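Local coordinates for protein walker-Type ATPase (Pyrococcus abyssi, PDB 2QEN) that binds ADP and magnesium and is probably a P-loop ATPase, although its cellular role remains unknown, at residues Ile58-Arg63 with Lys79-Thr84; Glu75-Glu80 with Leu111-Val116; Ser83-Phe88 with Lys102-Glu107; Lys96-Leu101 with Gly124-Glu129. The protein carries 1 engineered substitution. All blocks are in the same frame, centred on the assembly; numbering follows the deposited sequence.

Contact 1 of 4, residues Ile58-Arg63 with Lys79-Thr84; sequences ILIDCR and KELQST
Two backbone carbonyls are the flat groups that are met here, those of Glu80 and Leu59; no aromatic ring takes part. The Glu80 carbonyl is met from above its plane, 32° out of it, by Thr84 OG1, which donates to Glu80 O at 2.7 Å, while Thr84 N supplies the regular helical bond to the same oxygen. Tied down this way, Thr84 turns its methyl, anti to the backbone N, to the strand, where Thr84 CG2 lies 3.5 Å from Leu59 O and 3.9 Å from Ile58 CB. Ile58 carries CG1 in the crowded position between N and the carbonyl carbon (chi1 51°), and the Ile58 side chain crosses that of Leu81 at about a right angle, its CD1 3.6 Å from Leu81 CD2. Ile60 CD1 presses on that same Leu81 CD2 at 3.4 Å, tighter than usual carbon contact, with chi2 off a staggered value. The other Ile60 branch, CG2, slides past Glu80 CG at 4.1 Å. Strand 58-61 and helix 79-84 run 139° apart in direction. This strand is an outermost one of the parallel P-loop-type sheet, hydrogen-bonded to strand 130-135; Leu59 points away from helix 74-84 to pack on helix 44-54, and Asp61 caps helix 62-67.

Contact 2 of 4, residues Glu75-Glu80 with Leu111-Val116; sequences EELIKE and LSLREV
Apolar packing carries this contact, and Ile78 is its centre, with CG1, CG2 and CD1 all engaged. Ile78 CG1 stands anti to the carbonyl carbon and meets Leu113 CD2 at 3.8 Å. Ile78 CG2, anti to the backbone N, lies 3.9 Å from Leu111 CD1 and, more loosely, 4.3 Å from Val116 CG2. Leu113 CD2 is shared: besides Ile78 it takes Leu77 CD1 at 3.7 Å, the two leucines crossing at about a right angle. The isoleucine is thus wedged into the start of helix 113-127, between Leu111, just ahead of the N-cap Ser112, and the first turn, with Leu113 and Val116.

A second kind of approach is carbon to carbonyl. The extended chi2 of Ile78 (-179°) sends Ile78 CD1 to within 3.3 Å of Leu111 O, an oxygen that also receives a weak hydrogen bond from Arg74.

The hydrogen bonds lie within 111-116 and form a capping box. Glu115 N donates to Ser112 OG at 3.1 Å, and in return Ser112 N gives a nearly straight bond (172°) to the anti lone pair of Glu115 OE1, also at 3.1 Å. The pair ties off the first turn of the helix and so fixes the backbone on which Leu111 and Leu113 are presented to Ile78.

Helix 74-84 therefore lies against the beginning of helix 113-127. Leu77 and Leu113 extend the packing to helix 149-161, Leu77 also touches Leu65 of helix 62-67, and Leu111 leans on Phe103 and Leu106 of the preceding loop.

Contact 3 of 4, residues Ser83-Phe88 with Lys102-Glu107; sequences STISPF and KFLTLE
Phe103 O is the best-held polar atom, gripped by two donors: a hydrogen bond from Gln82 NE2 and a weak one from Leu106 N, 3.3 Å from Phe103 O. Gln82 NE2 reaches Leu106 O as well, so one amide group fastens two carbonyls of the 102-107 turn to helix 74-84. Within that turn Thr105 N donates to Lys102 O at 3.1 Å, a bond that helps keep its helix-like curl.

The curl presents Leu104 to 83-88. Leu104 CG is anti to the carbonyl carbon (chi1 -64°), which brings the branch to 83-88, and its two methyls have different partners. Leu104 CD2 meets Ile85 CG2 at 3.7 Å, the side chains crossing at about a right angle, and has Ser86 OG 4.0 Å away; that hydroxyl has its own hydrogen bond to Gln82 O. Leu104 CD1 lies 3.6 Å from Phe88 CB, the methylene that joins ring to backbone. An alanine in place of Leu104 would probably loosen the turn's hold on Ile85 and Phe88, since both methyl contacts would be lost.

All this belongs to the long helical crossover between parallel strands 57-61 and 130-135. Residues 83-88 make the break between helices 74-84 and 88-95, where the peptide bond before Pro87 is cis, and 102-107 lie in the loop leading to helix 113-127. Ile85 CG2, in the crowded position between N and the carbonyl carbon, also stands 4.4 Å from Phe103 CZ. Phe103 packs further on Val116 and Ile85 on Leu120, both of helix 113-127, while Phe88 touches Leu123 of the same helix.

Contact 4 of 4, residues Lys96-Leu101 with Gly124-Glu129; sequences KISLNL and GEELGE
The last turn of helix 113-127 meets the loop that follows helix 88-95. Gly128, the first residue beyond helix 113-127, has positive phi (116°), at backbone angles where a CB would collide with the preceding carbonyl oxygen, and Gly128 N still donates to Gly124 O at 2.6 Å.

From this turn Glu126 reaches out, CG anti to the backbone N and the chain extended, and sets its carboxylate against the loop. Ser98 grips OE2 twice: its hydroxyl OG donates to Glu126 OE2 at 3.1 Å from 28° above the carboxylate plane, and Ser98 N adds a weak but straight bond of 3.3 Å to Glu126 OE2 (174°). Glu126 OE1 lies 3.6 Å from Leu99 CB, and the two side chains slide past each other in opposite directions.

In the fold this fastens a loop in the middle of the crossover between strands 57-61 and 130-135 to the end of its last helix, which leads straight into strand 130-135, next to the edge strand 57-61. Beside the polar pair, Ile97 crosses Leu127 at about a right angle, with Ile97 CG1 3.7 Å from Leu127 CD2 and Ile97 CD1 3.8 Å from Leu127 CD1. A serine in place of Ile97 would probably weaken the seat of the loop on the helix end, losing these contacts of CG1 and CD1 with Leu127 and the packing on Phe91 and Leu123. Leu127 turns also to Phe95 of helix 88-95 and to Pro56.

Contacts 1, 2 and 3 all use helix 74-84, at overlapping places along it, contact 2 first, then contact 1, then contact 3 at its end: contact 1 sets it on the strand 57-61, contact 2 on the start of helix 113-127, and contact 3 joins its end to the loop before that helix. Contacts 2 and 3 are buried; both rest on apolar side chains, and Leu111 and Val116 of the one touch Phe103 of the other. Contact 1, partly buried and nearest the nucleotide, is likewise apolar across its interface. Contact 4, at the far end of helix 113-127, is a surface contact and the one where hydrogen bonds pass between the segments. Phe88 and Leu101 link it to contact 3.

Contact 1 of 4, residues Ile58-Arg63 with Lys79-Thr84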
loop_
_atom_site.group_PDB
_atom_site.type_symbol
_atom_site.label_atom_id
_atom_site.label_comp_id
_atom_site.label_asym_id
_atom_site.label_seq_id
_atom_site.Cartn_x
_atom_site.Cartn_y
_atom_site.Cartn_z
ATOM N N ILE A 58 11.058 6.926 -9.767
ATOM C CA ILE A 58 10.333 7.872 -8.925
ATOM C C ILE A 58 9.094 7.232 -8.299
ATOM O O ILE A 58 8.469 6.335 -8.880
ATOM C CB ILE A 58 9.931 9.167 -9.698
ATOM C CG1 ILE A 58 9.204 8.820 -11.004
ATOM C CG2 ILE A 58 11.150 10.042 -9.919
ATOM C CD1 ILE A 58 8.848 10.036 -11.859
ATOM N N LEU A 59 8.759 7.690 -7.099
ATOM C CA LEU A 59 7.594 7.190 -6.380
ATOM C C LEU A 59 6.587 8.327 -6.228
ATOM O O LEU A 59 6.884 9.363 -5.617
ATOM C CB LEU A 59 7.999 6.591 -5.012
ATOM C CG LEU A 59 6.950 5.958 -4.076
ATOM C CD1 LEU A 59 6.073 5.027 -4.849
ATOM C CD2 LEU A 59 7.611 5.163 -2.920
ATOM N N ILE A 60 5.404 8.126 -6.805
ATOM C CA ILE A 60 4.305 9.083 -6.687
ATOM C C ILE A 60 3.258 8.563 -5.699
ATOM O O ILE A 60 2.652 7.523 -5.928
ATOM C CB ILE A 60 3.655 9.361 -8.053
ATOM C CG1 ILE A 60 4.701 9.931 -9.022
ATOM C CG2 ILE A 60 2.478 10.357 -7.915
ATOM C CD1 ILE A 60 4.515 9.488 -10.423
ATOM N N ASP A 61 3.062 9.305 -4.609
ATOM C CA ASP A 61 2.070 8.988 -3.583
ATOM C C ASP A 61 0.681 9.493 -4.017
ATOM O O ASP A 61 0.355 10.678 -3.874
ATOM C CB ASP A 61 2.477 9.596 -2.231
ATOM C CG ASP A 61 1.681 9.013 -1.052
ATOM O OD1 ASP A 61 0.502 8.623 -1.234
ATOM O OD2 ASP A 61 2.237 8.939 0.066
ATOM N N CYS A 62 -0.112 8.565 -4.556
ATOM C CA CYS A 62 -1.444 8.845 -5.088
ATOM C C CYS A 62 -2.459 9.196 -4.000
ATOM O O CYS A 62 -3.379 9.983 -4.240
ATOM C CB CYS A 62 -1.937 7.655 -5.919
ATOM S SG CYS A 62 -0.843 7.267 -7.316
ATOM N N ARG A 63 -2.295 8.618 -2.809
ATOM C CA ARG A 63 -3.161 8.960 -1.686
ATOM C C ARG A 63 -2.952 10.416 -1.237
ATOM O O ARG A 63 -3.924 11.162 -1.054
ATOM C CB ARG A 63 -2.973 7.971 -0.522
ATOM C CG ARG A 63 -3.756 8.347 0.735
ATOM C CD ARG A 63 -4.379 7.121 1.352
ATOM N NE ARG A 63 -4.728 7.277 2.765
ATOM C CZ ARG A 63 -5.831 7.865 3.232
ATOM N NH1 ARG A 63 -6.719 8.419 2.409
ATOM N NH2 ARG A 63 -6.027 7.915 4.543
ATOM N N LYS A 79 2.924 18.368 -11.806
ATOM C CA LYS A 79 3.732 19.110 -10.830
ATOM C C LYS A 79 4.427 18.163 -9.827
ATOM O O LYS A 79 5.578 18.405 -9.442
ATOM C CB LYS A 79 2.883 20.172 -10.096
ATOM C CG LYS A 79 3.695 21.189 -9.281
ATOM C CD LYS A 79 2.797 22.204 -8.544
ATOM C CE LYS A 79 3.572 22.964 -7.456
ATOM N NZ LYS A 79 2.744 23.982 -6.712
ATOM N N GLU A 80 3.723 17.099 -9.421
ATOM C CA GLU A 80 4.276 16.049 -8.532
ATOM C C GLU A 80 5.368 15.182 -9.196
ATOM O O GLU A 80 6.371 14.861 -8.570
ATOM C CB GLU A 80 3.159 15.177 -7.932
ATOM C CG GLU A 80 3.613 14.162 -6.878
ATOM C CD GLU A 80 4.085 14.788 -5.561
ATOM O OE1 GLU A 80 3.647 15.916 -5.212
ATOM O OE2 GLU A 80 4.891 14.133 -4.855
ATOM N N LEU A 81 5.171 14.798 -10.450
ATOM C CA LEU A 81 6.246 14.169 -11.239
ATOM C C LEU A 81 7.498 15.051 -11.311
ATOM O O LEU A 81 8.617 14.561 -11.143
ATOM C CB LEU A 81 5.773 13.851 -12.651
ATOM C CG LEU A 81 4.848 12.651 -12.853
ATOM C CD1 LEU A 81 3.970 12.836 -14.091
ATOM C CD2 LEU A 81 5.663 11.376 -12.964
ATOM N N GLN A 82 7.291 16.344 -11.557
ATOM C CA GLN A 82 8.374 17.319 -11.612
ATOM C C GLN A 82 9.147 17.422 -10.301
ATOM O O GLN A 82 10.381 17.381 -10.304
ATOM C CB GLN A 82 7.837 18.699 -11.999
ATOM C CG GLN A 82 7.474 18.850 -13.476
ATOM C CD GLN A 82 6.828 20.190 -13.777
ATOM O OE1 GLN A 82 6.017 20.695 -13.001
ATOM N NE2 GLN A 82 7.190 20.774 -14.906
ATOM N N SER A 83 8.427 17.554 -9.186
ATOM C CA SER A 83 9.072 17.757 -7.889
ATOM C C SER A 83 9.707 16.479 -7.334
ATOM O O SER A 83 10.656 16.548 -6.569
ATOM C CB SER A 83 8.110 18.382 -6.872
ATOM O OG SER A 83 7.060 17.492 -6.535
ATOM N N THR A 84 9.195 15.322 -7.733
ATOM C CA THR A 84 9.726 14.050 -7.244
ATOM C C THR A 84 11.069 13.693 -7.888
ATOM O O THR A 84 11.923 13.078 -7.252
ATOM C CB THR A 84 8.708 12.890 -7.406
ATOM O OG1 THR A 84 7.491 13.235 -6.730
ATOM C CG2 THR A 84 9.234 11.628 -6.770
#

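Contact 2 of 4, residues Glu75-Glu80 with Leu111-Val116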
loop_
_atom_site.group_PDB
_atom_site.type_symbol
_atom_site.label_atom_id
_atom_site.label_comp_id
_atom_site.label_asym_id
_atom_site.label_seq_id
_atom_site.Cartn_x
_atom_site.Cartn_y
_atom_site.Cartn_z
ATOM N N GLU A 75 -2.611 18.923 -14.008
ATOM C CA GLU A 75 -1.593 19.871 -13.565
ATOM C C GLU A 75 -0.914 19.460 -12.252
ATOM O O GLU A 75 0.304 19.561 -12.125
ATOM C CB GLU A 75 -2.182 21.274 -13.452
ATOM C CG GLU A 75 -1.189 22.308 -12.970
ATOM C CD GLU A 75 -1.695 23.725 -13.107
ATOM O OE1 GLU A 75 -2.705 23.934 -13.819
ATOM O OE2 GLU A 75 -1.076 24.633 -12.508
ATOM N N GLU A 76 -1.706 18.997 -11.289
ATOM C CA GLU A 76 -1.194 18.561 -9.988
ATOM C C GLU A 76 -0.315 17.316 -10.090
ATOM O O GLU A 76 0.748 17.249 -9.469
ATOM C CB GLU A 76 -2.359 18.305 -9.026
ATOM C CG GLU A 76 -2.933 19.569 -8.389
ATOM C CD GLU A 76 -4.352 19.392 -7.870
ATOM O OE1 GLU A 76 -4.899 18.276 -7.986
ATOM O OE2 GLU A 76 -4.925 20.378 -7.346
ATOM N N LEU A 77 -0.778 16.331 -10.858
ATOM C CA LEU A 77 -0.031 15.116 -11.098
ATOM C C LEU A 77 1.297 15.464 -11.756
ATOM O O LEU A 77 2.348 14.993 -11.331
ATOM C CB LEU A 77 -0.822 14.171 -12.014
ATOM C CG LEU A 77 -0.672 12.640 -11.887
ATOM C CD1 LEU A 77 -0.869 11.965 -13.230
ATOM C CD2 LEU A 77 0.627 12.152 -11.252
ATOM N N ILE A 78 1.249 16.290 -12.795
ATOM C CA ILE A 78 2.473 16.673 -13.512
ATOM C C ILE A 78 3.453 17.439 -12.598
ATOM O O ILE A 78 4.657 17.144 -12.591
ATOM C CB ILE A 78 2.173 17.378 -14.862
ATOM C CG1 ILE A 78 1.432 16.386 -15.780
ATOM C CG2 ILE A 78 3.465 17.861 -15.517
ATOM C CD1 ILE A 78 1.079 16.900 -17.131
ATOM N N LYS A 79 2.924 18.368 -11.806
ATOM C CA LYS A 79 3.732 19.110 -10.830
ATOM C C LYS A 79 4.427 18.163 -9.827
ATOM O O LYS A 79 5.578 18.405 -9.442
ATOM C CB LYS A 79 2.883 20.172 -10.096
ATOM C CG LYS A 79 3.695 21.189 -9.281
ATOM C CD LYS A 79 2.797 22.204 -8.544
ATOM C CE LYS A 79 3.572 22.964 -7.456
ATOM N NZ LYS A 79 2.744 23.982 -6.712
ATOM N N GLU A 80 3.723 17.099 -9.421
ATOM C CA GLU A 80 4.276 16.049 -8.532
ATOM C C GLU A 80 5.368 15.182 -9.196
ATOM O O GLU A 80 6.371 14.861 -8.570
ATOM C CB GLU A 80 3.159 15.177 -7.932
ATOM C CG GLU A 80 3.613 14.162 -6.878
ATOM C CD GLU A 80 4.085 14.788 -5.561
ATOM O OE1 GLU A 80 3.647 15.916 -5.212
ATOM O OE2 GLU A 80 4.891 14.133 -4.855
ATOM N N LEU A 111 1.906 20.947 -20.277
ATOM C CA LEU A 111 2.508 19.633 -20.554
ATOM C C LEU A 111 1.448 18.532 -20.637
ATOM O O LEU A 111 0.466 18.557 -19.899
ATOM C CB LEU A 111 3.535 19.253 -19.467
ATOM C CG LEU A 111 4.950 19.846 -19.482
ATOM C CD1 LEU A 111 5.647 19.659 -18.141
ATOM C CD2 LEU A 111 5.789 19.257 -20.611
ATOM N N SER A 112 1.650 17.569 -21.532
ATOM C CA SER A 112 0.839 16.353 -21.545
ATOM C C SER A 112 1.548 15.221 -20.793
ATOM O O SER A 112 2.778 15.206 -20.673
ATOM C CB SER A 112 0.497 15.922 -22.975
ATOM O OG SER A 112 1.550 15.208 -23.589
ATOM N N LEU A 113 0.762 14.275 -20.286
ATOM C CA LEU A 113 1.302 13.109 -19.614
ATOM C C LEU A 113 2.195 12.273 -20.525
ATOM O O LEU A 113 3.225 11.765 -20.098
ATOM C CB LEU A 113 0.163 12.248 -19.063
ATOM C CG LEU A 113 -0.647 12.794 -17.887
ATOM C CD1 LEU A 113 -1.820 11.871 -17.678
ATOM C CD2 LEU A 113 0.204 12.886 -16.613
ATOM N N ARG A 114 1.778 12.133 -21.779
ATOM C CA ARG A 114 2.501 11.360 -22.771
ATOM C C ARG A 114 3.888 11.938 -23.083
ATOM O O ARG A 114 4.857 11.189 -23.186
ATOM C CB ARG A 114 1.670 11.291 -24.038
ATOM C CG ARG A 114 1.945 10.100 -24.890
ATOM C CD ARG A 114 0.635 9.512 -25.379
ATOM N NE ARG A 114 0.806 8.997 -26.728
ATOM C CZ ARG A 114 -0.028 8.165 -27.341
ATOM N NH1 ARG A 114 -1.120 7.710 -26.740
ATOM N NH2 ARG A 114 0.252 7.790 -28.569
ATOM N N GLU A 115 3.949 13.264 -23.224
ATOM C CA GLU A 115 5.178 14.063 -23.389
ATOM C C GLU A 115 6.195 13.759 -22.282
ATOM O O GLU A 115 7.356 13.467 -22.562
ATOM C CB GLU A 115 4.789 15.544 -23.317
ATOM C CG GLU A 115 5.719 16.555 -23.930
ATOM C CD GLU A 115 5.108 17.976 -23.937
ATOM O OE1 GLU A 115 3.928 18.153 -23.506
ATOM O OE2 GLU A 115 5.806 18.919 -24.382
ATOM N N VAL A 116 5.733 13.822 -21.031
ATOM C CA VAL A 116 6.533 13.546 -19.845
ATOM C C VAL A 116 7.056 12.108 -19.835
ATOM O O VAL A 116 8.242 11.872 -19.565
ATOM C CB VAL A 116 5.710 13.812 -18.542
ATOM C CG1 VAL A 116 6.432 13.250 -17.284
ATOM C CG2 VAL A 116 5.379 15.315 -18.397
#

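Contact 3 of 4, residues Ser83-Phe88 with Lys102-Glu107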
loop_
_atom_site.group_PDB
_atom_site.type_symbol
_atom_site.label_atom_id
_atom_site.label_comp_id
_atom_site.label_asym_id
_atom_site.label_seq_id
_atom_site.Cartn_x
_atom_site.Cartn_y
_atom_site.Cartn_z
ATOM N N SER A 83 8.427 17.554 -9.186
ATOM C CA SER A 83 9.072 17.757 -7.889
ATOM C C SER A 83 9.707 16.479 -7.334
ATOM O O SER A 83 10.656 16.548 -6.569
ATOM C CB SER A 83 8.110 18.382 -6.872
ATOM O OG SER A 83 7.060 17.492 -6.535
ATOM N N THR A 84 9.195 15.322 -7.733
ATOM C CA THR A 84 9.726 14.050 -7.244
ATOM C C THR A 84 11.069 13.693 -7.888
ATOM O O THR A 84 11.923 13.078 -7.252
ATOM C CB THR A 84 8.708 12.890 -7.406
ATOM O OG1 THR A 84 7.491 13.235 -6.730
ATOM C CG2 THR A 84 9.234 11.628 -6.770
ATOM N N ILE A 85 11.243 14.076 -9.144
ATOM C CA ILE A 85 12.508 13.841 -9.841
ATOM C C ILE A 85 13.498 14.989 -9.660
ATOM O O ILE A 85 14.618 14.922 -10.156
ATOM C CB ILE A 85 12.297 13.494 -11.352
ATOM C CG1 ILE A 85 13.481 12.684 -11.906
ATOM C CG2 ILE A 85 12.002 14.735 -12.176
ATOM C CD1 ILE A 85 13.152 11.932 -13.195
ATOM N N SER A 86 13.084 16.035 -8.944
ATOM C CA SER A 86 13.952 17.191 -8.667
ATOM C C SER A 86 14.552 17.146 -7.249
ATOM O O SER A 86 13.983 16.503 -6.368
ATOM C CB SER A 86 13.185 18.496 -8.906
ATOM O OG SER A 86 12.808 18.609 -10.278
ATOM N N PRO A 87 15.729 17.785 -7.030
ATOM C CA PRO A 87 16.635 18.376 -8.026
ATOM C C PRO A 87 17.210 17.294 -8.929
ATOM O O PRO A 87 17.764 16.307 -8.444
ATOM C CB PRO A 87 17.743 19.020 -7.176
ATOM C CG PRO A 87 17.673 18.337 -5.854
ATOM C CD PRO A 87 16.232 17.971 -5.655
ATOM N N PHE A 88 17.049 17.471 -10.236
ATOM C CA PHE A 88 17.478 16.463 -11.193
ATOM C C PHE A 88 19.003 16.291 -11.261
ATOM O O PHE A 88 19.489 15.214 -11.595
ATOM C CB PHE A 88 16.876 16.730 -12.582
ATOM C CG PHE A 88 17.093 15.606 -13.561
ATOM C CD1 PHE A 88 16.813 14.284 -13.198
ATOM C CD2 PHE A 88 17.600 15.859 -14.828
ATOM C CE1 PHE A 88 17.029 13.241 -14.091
ATOM C CE2 PHE A 88 17.813 14.821 -15.723
ATOM C CZ PHE A 88 17.529 13.510 -15.354
ATOM N N LYS A 102 13.624 18.023 -20.579
ATOM C CA LYS A 102 12.945 19.238 -21.029
ATOM C C LYS A 102 11.742 19.612 -20.152
ATOM O O LYS A 102 11.549 20.789 -19.832
ATOM C CB LYS A 102 12.515 19.098 -22.499
ATOM C CG LYS A 102 11.762 20.306 -23.064
ATOM C CD LYS A 102 11.972 20.497 -24.563
ATOM C CE LYS A 102 11.324 21.799 -25.026
ATOM N NZ LYS A 102 11.883 22.318 -26.317
ATOM N N PHE A 103 10.954 18.616 -19.744
ATOM C CA PHE A 103 9.674 18.900 -19.095
ATOM C C PHE A 103 9.808 19.618 -17.744
ATOM O O PHE A 103 8.847 20.187 -17.239
ATOM C CB PHE A 103 8.752 17.658 -19.046
ATOM C CG PHE A 103 9.030 16.712 -17.904
ATOM C CD1 PHE A 103 8.416 16.895 -16.663
ATOM C CD2 PHE A 103 9.889 15.632 -18.073
ATOM C CE1 PHE A 103 8.665 16.019 -15.593
ATOM C CE2 PHE A 103 10.144 14.747 -17.016
ATOM C CZ PHE A 103 9.531 14.947 -15.770
ATOM N N LEU A 104 11.015 19.618 -17.190
ATOM C CA LEU A 104 11.279 20.267 -15.905
ATOM C C LEU A 104 11.314 21.789 -15.989
ATOM O O LEU A 104 11.059 22.464 -14.991
ATOM C CB LEU A 104 12.581 19.753 -15.282
ATOM C CG LEU A 104 12.646 18.280 -14.880
ATOM C CD1 LEU A 104 13.974 18.023 -14.187
ATOM C CD2 LEU A 104 11.482 17.898 -13.974
ATOM N N THR A 105 11.631 22.313 -17.176
ATOM C CA THR A 105 11.629 23.755 -17.432
ATOM C C THR A 105 10.210 24.266 -17.665
ATOM O O THR A 105 9.960 25.486 -17.553
ATOM C CB THR A 105 12.463 24.121 -18.688
ATOM O OG1 THR A 105 13.664 23.347 -18.725
ATOM C CG2 THR A 105 12.831 25.598 -18.680
ATOM N N LEU A 106 9.288 23.334 -17.995
ATOM C CA LEU A 106 7.951 23.710 -18.498
ATOM C C LEU A 106 6.906 23.757 -17.389
ATOM O O LEU A 106 6.937 22.941 -16.457
ATOM C CB LEU A 106 7.492 22.750 -19.646
ATOM C CG LEU A 106 8.455 22.697 -20.895
ATOM C CD1 LEU A 106 7.784 22.017 -22.155
ATOM C CD2 LEU A 106 8.932 24.134 -21.284
ATOM N N GLU A 107 5.983 24.716 -17.501
ATOM C CA GLU A 107 4.856 24.842 -16.567
ATOM C C GLU A 107 3.883 23.681 -16.751
ATOM O O GLU A 107 3.549 23.335 -17.883
ATOM C CB GLU A 107 4.140 26.201 -16.723
ATOM C CG GLU A 107 3.926 26.658 -18.164
ATOM C CD GLU A 107 3.362 28.073 -18.274
ATOM O OE1 GLU A 107 2.478 28.434 -17.463
ATOM O OE2 GLU A 107 3.792 28.825 -19.185
#

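Contact 4 of 4, residues Lys96-Leu101 with Gly124-Glu129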
loop_
_atom_site.group_PDB
_atom_site.type_symbol
_atom_site.label_atom_id
_atom_site.label_comp_id
_atom_site.label_asym_id
_atom_site.label_seq_id
_atom_site.Cartn_x
_atom_site.Cartn_y
_atom_site.Cartn_z
ATOM N N LYS A 96 24.733 8.973 -12.724
ATOM C CA LYS A 96 25.672 9.356 -13.783
ATOM C C LYS A 96 24.981 9.464 -15.137
ATOM O O LYS A 96 25.320 8.749 -16.077
ATOM C CB LYS A 96 26.874 8.400 -13.823
ATOM C CG LYS A 96 27.672 8.355 -12.521
ATOM C CD LYS A 96 28.654 9.519 -12.391
ATOM C CE LYS A 96 29.166 9.630 -10.956
ATOM N NZ LYS A 96 30.456 10.385 -10.832
ATOM N N ILE A 97 23.998 10.359 -15.206
ATOM C CA ILE A 97 23.204 10.610 -16.416
ATOM C C ILE A 97 23.634 11.916 -17.088
ATOM O O ILE A 97 23.762 12.949 -16.429
ATOM C CB ILE A 97 21.688 10.701 -16.089
ATOM C CG1 ILE A 97 21.179 9.383 -15.503
ATOM C CG2 ILE A 97 20.885 11.070 -17.337
ATOM C CD1 ILE A 97 19.935 9.515 -14.624
ATOM N N SER A 98 23.843 11.864 -18.400
ATOM C CA SER A 98 24.197 13.053 -19.175
ATOM C C SER A 98 22.966 13.779 -19.735
ATOM O O SER A 98 22.951 15.009 -19.814
ATOM C CB SER A 98 25.172 12.685 -20.298
ATOM O OG SER A 98 24.643 11.645 -21.101
ATOM N N LEU A 99 21.946 13.012 -20.119
ATOM C CA LEU A 99 20.654 13.554 -20.589
ATOM C C LEU A 99 20.010 14.567 -19.645
ATOM O O LEU A 99 20.045 14.399 -18.426
ATOM C CB LEU A 99 19.643 12.424 -20.811
ATOM C CG LEU A 99 19.366 11.813 -22.186
ATOM C CD1 LEU A 99 17.970 11.211 -22.145
ATOM C CD2 LEU A 99 19.473 12.821 -23.336
ATOM N N ASN A 100 19.423 15.609 -20.223
ATOM C CA ASN A 100 18.594 16.555 -19.489
ATOM C C ASN A 100 17.119 16.309 -19.800
ATOM O O ASN A 100 16.776 15.776 -20.861
ATOM C CB ASN A 100 18.959 17.999 -19.847
ATOM C CG ASN A 100 20.304 18.437 -19.267
ATOM O OD1 ASN A 100 20.639 18.128 -18.119
ATOM N ND2 ASN A 100 21.072 19.182 -20.059
ATOM N N LEU A 101 16.252 16.693 -18.870
ATOM C CA LEU A 101 14.820 16.564 -19.066
ATOM C C LEU A 101 14.197 17.914 -19.377
ATOM O O LEU A 101 14.240 18.830 -18.543
ATOM C CB LEU A 101 14.151 15.934 -17.836
ATOM C CG LEU A 101 14.330 14.431 -17.582
ATOM C CD1 LEU A 101 13.788 14.063 -16.203
ATOM C CD2 LEU A 101 13.637 13.606 -18.668
ATOM N N GLY A 124 15.432 6.272 -19.686
ATOM C CA GLY A 124 15.525 4.825 -19.544
ATOM C C GLY A 124 16.453 4.182 -20.559
ATOM O O GLY A 124 17.150 3.218 -20.243
ATOM N N GLU A 125 16.456 4.720 -21.778
ATOM C CA GLU A 125 17.307 4.231 -22.864
ATOM C C GLU A 125 18.784 4.323 -22.537
ATOM O O GLU A 125 19.561 3.461 -22.945
ATOM C CB GLU A 125 17.045 5.008 -24.154
ATOM C CG GLU A 125 15.964 4.410 -25.015
ATOM C CD GLU A 125 15.589 5.288 -26.203
ATOM O OE1 GLU A 125 16.430 6.088 -26.682
ATOM O OE2 GLU A 125 14.435 5.163 -26.660
ATOM N N GLU A 126 19.168 5.383 -21.834
ATOM C CA GLU A 126 20.548 5.563 -21.432
ATOM C C GLU A 126 20.895 4.649 -20.257
ATOM O O GLU A 126 21.952 4.001 -20.257
ATOM C CB GLU A 126 20.837 7.020 -21.076
ATOM C CG GLU A 126 22.283 7.222 -20.644
ATOM C CD GLU A 126 22.675 8.671 -20.443
ATOM O OE1 GLU A 126 21.898 9.573 -20.837
ATOM O OE2 GLU A 126 23.776 8.902 -19.896
ATOM N N LEU A 127 19.996 4.598 -19.277
ATOM C CA LEU A 127 20.208 3.852 -18.043
ATOM C C LEU A 127 20.014 2.347 -18.212
ATOM O O LEU A 127 20.601 1.549 -17.473
ATOM C CB LEU A 127 19.255 4.364 -16.948
ATOM C CG LEU A 127 19.466 5.786 -16.420
ATOM C CD1 LEU A 127 18.157 6.392 -15.933
ATOM C CD2 LEU A 127 20.479 5.762 -15.312
ATOM N N GLY A 128 19.188 1.968 -19.184
ATOM C CA GLY A 128 18.739 0.587 -19.327
ATOM C C GLY A 128 17.241 0.538 -19.127
ATOM O O GLY A 128 16.505 0.033 -19.985
ATOM N N GLU A 129 16.803 1.138 -18.018
ATOM C CA GLU A 129 15.428 1.097 -17.543
ATOM C C GLU A 129 15.194 2.284 -16.615
ATOM O O GLU A 129 16.071 2.626 -15.808
ATOM C CB GLU A 129 15.258 -0.164 -16.698
ATOM C CG GLU A 129 13.890 -0.731 -16.644
ATOM C CD GLU A 129 13.935 -2.203 -16.346
ATOM O OE1 GLU A 129 14.117 -2.571 -15.169
ATOM O OE2 GLU A 129 13.783 -3.001 -17.299
#